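Local coordinates for PT26-6P (Thermococcus sp., PDB 2WB7), which is of unknown function but is encoded by a mobile extrachromosomal element of euryarchaea and combines immunoglobulin-like domains with a helical domain, at residues Leu263-Ala272 against Tyr284-Phe295. Residues are numbered along the deposited sequence; the frame is centred on the assembly and turned at random.
Sequences LSDFIIITAA and YKFLITPNPGYF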
ATOM      1  N   LEU A 263      -5.755  -3.520   1.230  1.00 33.76           N
ATOM      2  CA  LEU A 263      -4.771  -3.688   0.171  1.00 34.68           C
ATOM      3  C   LEU A 263      -4.858  -5.044  -0.523  1.00 35.32           C
ATOM      4  O   LEU A 263      -4.458  -5.174  -1.680  1.00 35.75           O
ATOM      5  CB  LEU A 263      -3.350  -3.441   0.684  1.00 34.61           C
ATOM      6  CG  LEU A 263      -2.255  -3.384  -0.385  1.00 34.52           C
ATOM      7  CD1 LEU A 263      -2.455  -2.220  -1.360  1.00 33.89           C
ATOM      8  CD2 LEU A 263      -0.892  -3.282   0.303  1.00 34.42           C
ATOM      9  N   SER A 264      -5.374  -6.051   0.180  1.00 35.46           N
ATOM     10  CA  SER A 264      -5.546  -7.369  -0.421  1.00 35.30           C
ATOM     11  C   SER A 264      -6.667  -7.368  -1.460  1.00 35.26           C
ATOM     12  O   SER A 264      -6.674  -8.183  -2.374  1.00 35.19           O
ATOM     13  CB  SER A 264      -5.850  -8.396   0.657  1.00 35.15           C
ATOM     14  OG  SER A 264      -4.767  -8.543   1.559  1.00 35.79           O
ATOM     15  N   ASP A 265      -7.620  -6.457  -1.314  1.00 35.17           N
ATOM     16  CA  ASP A 265      -8.786  -6.445  -2.194  1.00 35.34           C
ATOM     17  C   ASP A 265      -8.527  -5.704  -3.504  1.00 35.77           C
ATOM     18  O   ASP A 265      -8.897  -6.190  -4.577  1.00 35.85           O
ATOM     19  CB  ASP A 265      -9.988  -5.827  -1.486  1.00 35.04           C
ATOM     20  CG  ASP A 265     -10.340  -6.554  -0.197  1.00 35.14           C
ATOM     21  OD1 ASP A 265      -9.866  -7.702  -0.021  1.00 34.41           O
ATOM     22  OD2 ASP A 265     -11.075  -5.978   0.637  1.00 34.07           O
ATOM     23  N   PHE A 266      -7.903  -4.528  -3.409  1.00 35.92           N
ATOM     24  CA  PHE A 266      -7.511  -3.759  -4.585  1.00 36.06           C
ATOM     25  C   PHE A 266      -6.313  -2.872  -4.298  1.00 35.65           C
ATOM     26  O   PHE A 266      -5.944  -2.676  -3.142  1.00 36.05           O
ATOM     27  CB  PHE A 266      -8.677  -2.934  -5.135  1.00 36.47           C
ATOM     28  CG  PHE A 266      -9.185  -1.872  -4.196  1.00 38.62           C
ATOM     29  CD1 PHE A 266      -8.900  -0.545  -4.420  1.00 40.78           C
ATOM     30  CD2 PHE A 266      -9.972  -2.197  -3.105  1.00 40.36           C
ATOM     31  CE1 PHE A 266      -9.383   0.433  -3.559  1.00 42.62           C
ATOM     32  CE2 PHE A 266     -10.454  -1.229  -2.254  1.00 40.70           C
ATOM     33  CZ  PHE A 266     -10.165   0.083  -2.474  1.00 41.43           C
ATOM     34  N   ILE A 267      -5.689  -2.353  -5.345  1.00 34.93           N
ATOM     35  CA  ILE A 267      -4.461  -1.592  -5.170  1.00 34.72           C
ATOM     36  C   ILE A 267      -4.474  -0.304  -5.969  1.00 34.29           C
ATOM     37  O   ILE A 267      -5.267  -0.126  -6.896  1.00 34.35           O
ATOM     38  CB  ILE A 267      -3.218  -2.403  -5.568  1.00 34.77           C
ATOM     39  CG1 ILE A 267      -3.022  -2.379  -7.084  1.00 36.33           C
ATOM     40  CG2 ILE A 267      -3.343  -3.835  -5.106  1.00 35.24           C
ATOM     41  CD1 ILE A 267      -1.937  -3.331  -7.576  1.00 38.34           C
ATOM     42  N   ILE A 268      -3.606   0.612  -5.576  1.00 33.75           N
ATOM     43  CA  ILE A 268      -3.414   1.834  -6.316  1.00 33.23           C
ATOM     44  C   ILE A 268      -1.950   1.932  -6.707  1.00 33.29           C
ATOM     45  O   ILE A 268      -1.056   1.832  -5.849  1.00 33.58           O
ATOM     46  CB  ILE A 268      -3.806   3.053  -5.486  1.00 33.12           C
ATOM     47  CG1 ILE A 268      -5.302   3.024  -5.180  1.00 32.99           C
ATOM     48  CG2 ILE A 268      -3.420   4.335  -6.210  1.00 32.25           C
ATOM     49  CD1 ILE A 268      -5.784   4.262  -4.422  1.00 33.42           C
ATOM     50  N   ILE A 269      -1.693   2.103  -8.001  1.00 32.63           N
ATOM     51  CA  ILE A 269      -0.334   2.375  -8.450  1.00 32.24           C
ATOM     52  C   ILE A 269      -0.232   3.864  -8.766  1.00 32.24           C
ATOM     53  O   ILE A 269      -1.167   4.445  -9.344  1.00 32.26           O
ATOM     54  CB  ILE A 269       0.049   1.547  -9.689  1.00 32.09           C
ATOM     55  CG1 ILE A 269       0.153   0.072  -9.323  1.00 31.69           C
ATOM     56  CG2 ILE A 269       1.372   2.022 -10.242  1.00 31.91           C
ATOM     57  CD1 ILE A 269       0.956  -0.176  -8.066  1.00 31.56           C
ATOM     58  N   THR A 270       0.872   4.490  -8.366  1.00 31.96           N
ATOM     59  CA  THR A 270       1.067   5.913  -8.642  1.00 31.64           C
ATOM     60  C   THR A 270       2.205   6.123  -9.614  1.00 31.34           C
ATOM     61  O   THR A 270       3.323   5.658  -9.389  1.00 32.14           O
ATOM     62  CB  THR A 270       1.415   6.731  -7.372  1.00 31.99           C
ATOM     63  OG1 THR A 270       0.334   6.684  -6.426  1.00 32.61           O
ATOM     64  CG2 THR A 270       1.651   8.169  -7.751  1.00 31.10           C
ATOM     65  N   ALA A 271       1.931   6.823 -10.703  1.00 30.71           N
ATOM     66  CA  ALA A 271       2.998   7.348 -11.526  1.00 29.90           C
ATOM     67  C   ALA A 271       2.877   8.863 -11.473  1.00 29.84           C
ATOM     68  O   ALA A 271       1.770   9.402 -11.510  1.00 29.54           O
ATOM     69  CB  ALA A 271       2.877   6.851 -12.929  1.00 29.53           C
ATOM     70  N   ALA A 272       4.007   9.553 -11.369  1.00 29.71           N
ATOM     71  CA  ALA A 272       3.982  11.007 -11.340  1.00 29.67           C
ATOM     72  C   ALA A 272       5.214  11.590 -12.038  1.00 29.93           C
ATOM     73  O   ALA A 272       6.059  10.836 -12.522  1.00 29.44           O
ATOM     74  CB  ALA A 272       3.887  11.483  -9.914  1.00 28.87           C
ATOM     75  N   TYR A 284       0.171  13.751 -11.742  1.00 31.50           N
ATOM     76  CA  TYR A 284      -0.018  12.436 -11.139  1.00 31.37           C
ATOM     77  C   TYR A 284      -0.954  11.633 -11.996  1.00 31.40           C
ATOM     78  O   TYR A 284      -1.807  12.186 -12.668  1.00 31.40           O
ATOM     79  CB  TYR A 284      -0.614  12.537  -9.733  1.00 31.35           C
ATOM     80  CG  TYR A 284       0.312  13.149  -8.699  1.00 30.63           C
ATOM     81  CD1 TYR A 284       0.952  12.355  -7.756  1.00 27.93           C
ATOM     82  CD2 TYR A 284       0.536  14.532  -8.667  1.00 29.42           C
ATOM     83  CE1 TYR A 284       1.792  12.913  -6.822  1.00 29.54           C
ATOM     84  CE2 TYR A 284       1.382  15.105  -7.729  1.00 28.85           C
ATOM     85  CZ  TYR A 284       2.009  14.297  -6.819  1.00 29.79           C
ATOM     86  OH  TYR A 284       2.843  14.863  -5.885  1.00 30.92           O
ATOM     87  N   LYS A 285      -0.801  10.322 -11.946  1.00 31.70           N
ATOM     88  CA  LYS A 285      -1.663   9.407 -12.672  1.00 32.05           C
ATOM     89  C   LYS A 285      -1.815   8.183 -11.761  1.00 31.72           C
ATOM     90  O   LYS A 285      -0.821   7.539 -11.393  1.00 31.44           O
ATOM     91  CB  LYS A 285      -0.984   9.028 -13.991  1.00 32.26           C
ATOM     92  CG  LYS A 285      -1.893   8.929 -15.210  1.00 35.23           C
ATOM     93  CD  LYS A 285      -1.077   8.530 -16.462  1.00 40.10           C
ATOM     94  CE  LYS A 285      -1.820   8.824 -17.763  1.00 42.97           C
ATOM     95  NZ  LYS A 285      -2.810   7.749 -18.151  1.00 45.36           N
ATOM     96  N   PHE A 286      -3.043   7.874 -11.365  1.00 31.35           N
ATOM     97  CA  PHE A 286      -3.263   6.751 -10.467  1.00 31.73           C
ATOM     98  C   PHE A 286      -3.984   5.595 -11.146  1.00 31.81           C
ATOM     99  O   PHE A 286      -4.973   5.791 -11.845  1.00 31.71           O
ATOM    100  CB  PHE A 286      -4.074   7.186  -9.255  1.00 32.00           C
ATOM    101  CG  PHE A 286      -3.448   8.290  -8.464  1.00 32.63           C
ATOM    102  CD1 PHE A 286      -3.735   9.623  -8.753  1.00 33.64           C
ATOM    103  CD2 PHE A 286      -2.607   8.002  -7.398  1.00 33.67           C
ATOM    104  CE1 PHE A 286      -3.171  10.657  -8.003  1.00 33.88           C
ATOM    105  CE2 PHE A 286      -2.037   9.031  -6.634  1.00 34.64           C
ATOM    106  CZ  PHE A 286      -2.322  10.361  -6.938  1.00 33.51           C
ATOM    107  N   LEU A 287      -3.485   4.389 -10.931  1.00 31.87           N
ATOM    108  CA  LEU A 287      -4.141   3.195 -11.420  1.00 32.19           C
ATOM    109  C   LEU A 287      -4.886   2.541 -10.266  1.00 32.84           C
ATOM    110  O   LEU A 287      -4.314   2.331  -9.191  1.00 32.91           O
ATOM    111  CB  LEU A 287      -3.080   2.235 -11.928  1.00 31.99           C
ATOM    112  CG  LEU A 287      -3.589   1.010 -12.652  1.00 31.93           C
ATOM    113  CD1 LEU A 287      -4.675   1.422 -13.617  1.00 33.30           C
ATOM    114  CD2 LEU A 287      -2.447   0.422 -13.400  1.00 32.11           C
ATOM    115  N   ILE A 288      -6.160   2.234 -10.469  1.00 33.57           N
ATOM    116  CA  ILE A 288      -6.917   1.484  -9.477  1.00 34.41           C
ATOM    117  C   ILE A 288      -7.258   0.110 -10.048  1.00 35.41           C
ATOM    118  O   ILE A 288      -7.907   0.024 -11.067  1.00 35.12           O
ATOM    119  CB  ILE A 288      -8.207   2.219  -9.085  1.00 34.22           C
ATOM    120  CG1 ILE A 288      -7.890   3.604  -8.525  1.00 33.30           C
ATOM    121  CG2 ILE A 288      -8.972   1.432  -8.038  1.00 33.99           C
ATOM    122  CD1 ILE A 288      -9.122   4.355  -8.074  1.00 30.85           C
ATOM    123  N   THR A 289      -6.806  -0.960  -9.403  1.00 37.31           N
ATOM    124  CA  THR A 289      -6.977  -2.314  -9.950  1.00 39.81           C
ATOM    125  C   THR A 289      -7.583  -3.238  -8.921  1.00 41.09           C
ATOM    126  O   THR A 289      -7.077  -3.325  -7.804  1.00 41.18           O
ATOM    127  CB  THR A 289      -5.621  -2.967 -10.320  1.00 39.69           C
ATOM    128  OG1 THR A 289      -4.706  -1.968 -10.770  1.00 41.97           O
ATOM    129  CG2 THR A 289      -5.789  -4.014 -11.406  1.00 39.50           C
ATOM    130  N   PRO A 290      -8.661  -3.944  -9.285  1.00 42.66           N
ATOM    131  CA  PRO A 290      -9.087  -4.967  -8.346  1.00 43.90           C
ATOM    132  C   PRO A 290      -7.945  -5.969  -8.275  1.00 45.17           C
ATOM    133  O   PRO A 290      -7.206  -6.125  -9.249  1.00 45.34           O
ATOM    134  CB  PRO A 290     -10.308  -5.579  -9.027  1.00 43.76           C
ATOM    135  CG  PRO A 290     -10.103  -5.290 -10.495  1.00 43.51           C
ATOM    136  CD  PRO A 290      -9.493  -3.918 -10.499  1.00 42.98           C
ATOM    137  N   ASN A 291      -7.770  -6.606  -7.125  1.00 46.57           N
ATOM    138  CA  ASN A 291      -6.676  -7.546  -6.942  1.00 47.81           C
ATOM    139  C   ASN A 291      -7.139  -8.966  -7.299  1.00 48.36           C
ATOM    140  O   ASN A 291      -7.906  -9.591  -6.549  1.00 48.31           O
ATOM    141  CB  ASN A 291      -6.127  -7.455  -5.520  1.00 48.21           C
ATOM    142  CG  ASN A 291      -5.199  -8.583  -5.199  1.00 49.90           C
ATOM    143  OD1 ASN A 291      -5.132  -9.561  -5.941  1.00 52.00           O
ATOM    144  ND2 ASN A 291      -4.473  -8.467  -4.091  1.00 52.15           N
ATOM    145  N   PRO A 292      -6.662  -9.470  -8.458  1.00 48.89           N
ATOM    146  CA  PRO A 292      -7.298 -10.526  -9.259  1.00 48.75           C
ATOM    147  C   PRO A 292      -7.589 -11.813  -8.492  1.00 48.68           C
ATOM    148  O   PRO A 292      -6.662 -12.448  -7.978  1.00 49.26           O
ATOM    149  CB  PRO A 292      -6.265 -10.801 -10.370  1.00 49.11           C
ATOM    150  CG  PRO A 292      -5.354  -9.603 -10.389  1.00 49.04           C
ATOM    151  CD  PRO A 292      -5.314  -9.134  -8.965  1.00 49.09           C
ATOM    152  N   GLY A 293      -8.863 -12.200  -8.416  1.00 48.05           N
ATOM    153  CA  GLY A 293      -9.226 -13.496  -7.839  1.00 46.69           C
ATOM    154  C   GLY A 293      -8.629 -13.702  -6.465  1.00 45.79           C
ATOM    155  O   GLY A 293      -8.121 -14.774  -6.146  1.00 46.06           O
ATOM    156  N   TYR A 294      -8.688 -12.670  -5.640  1.00 44.67           N
ATOM    157  CA  TYR A 294      -8.237 -12.815  -4.282  1.00 43.31           C
ATOM    158  C   TYR A 294      -9.352 -13.458  -3.492  1.00 42.98           C
ATOM    159  O   TYR A 294      -9.112 -14.037  -2.440  1.00 43.12           O
ATOM    160  CB  TYR A 294      -7.898 -11.462  -3.679  1.00 43.03           C
ATOM    161  CG  TYR A 294      -7.622 -11.533  -2.209  1.00 40.90           C
ATOM    162  CD1 TYR A 294      -6.465 -12.131  -1.732  1.00 39.47           C
ATOM    163  CD2 TYR A 294      -8.525 -11.015  -1.290  1.00 38.85           C
ATOM    164  CE1 TYR A 294      -6.208 -12.208  -0.378  1.00 38.72           C
ATOM    165  CE2 TYR A 294      -8.277 -11.090   0.067  1.00 38.10           C
ATOM    166  CZ  TYR A 294      -7.115 -11.687   0.512  1.00 38.10           C
ATOM    167  OH  TYR A 294      -6.849 -11.761   1.852  1.00 39.58           O
ATOM    168  N   PHE A 295     -10.569 -13.357  -4.013  1.00 42.42           N
ATOM    169  CA  PHE A 295     -11.747 -13.909  -3.347  1.00 42.11           C
ATOM    170  C   PHE A 295     -12.115 -15.298  -3.860  1.00 42.60           C
ATOM    171  O   PHE A 295     -13.048 -15.911  -3.358  1.00 42.46           O
ATOM    172  CB  PHE A 295     -12.941 -12.981  -3.524  1.00 41.73           C
ATOM    173  CG  PHE A 295     -12.780 -11.641  -2.855  1.00 40.63           C
ATOM    174  CD1 PHE A 295     -12.358 -10.528  -3.573  1.00 39.60           C
ATOM    175  CD2 PHE A 295     -13.062 -11.492  -1.513  1.00 39.70           C
ATOM    176  CE1 PHE A 295     -12.207  -9.293  -2.954  1.00 39.17           C
ATOM    177  CE2 PHE A 295     -12.923 -10.257  -0.888  1.00 39.86           C
ATOM    178  CZ  PHE A 295     -12.493  -9.159  -1.611  1.00 39.27           C
TER
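Paired backbone bonds join I267 to T289, I269 to L287 and A271 to K285, two for each pair. The straightest, from A271 N to K285 O, spans 2.9 Å with 173° at the hydrogen. Beyond the strands, N291 N continues the pairing to D265 O (2.8 Å). These strands form an antiparallel beta hairpin within the second immunoglobulin-like domain; strand 253-261 extends the sheet beside 266-272, and strand 336-343 beside 284-290.

Apolar and aromatic contacts follow the two faces. On one, the beta-branched I268 suits an extended strand: its CG2, anti to the backbone N, reaches CD2 of F286 at 3.9 Å, while CG1 lies near that of I288. T270 runs alongside F286, its hydroxyl bonded to N257. At the far end small A272 leaves room for Y284, and its CB sits over one ring face in a CH-pi contact. I269 and L287 meet through their CB atoms on the opposite face, where helix 21-34 covers L287 and I267.

At the other end Y294 supplies a flat surface. A chi1 of 171° swings its ring away from its own backbone N and lays one face against S264, whose CB is 3.9 Å from the centroid. D265 OD1 comes to 3.4 Å from F295 CZ, the carboxylate and ring planes 39° apart; its OD2 is bonded to A66 N. Were Y294 replaced by alanine, S264 CB would probably lose its aromatic cover and a gap would be likely to open beside D265.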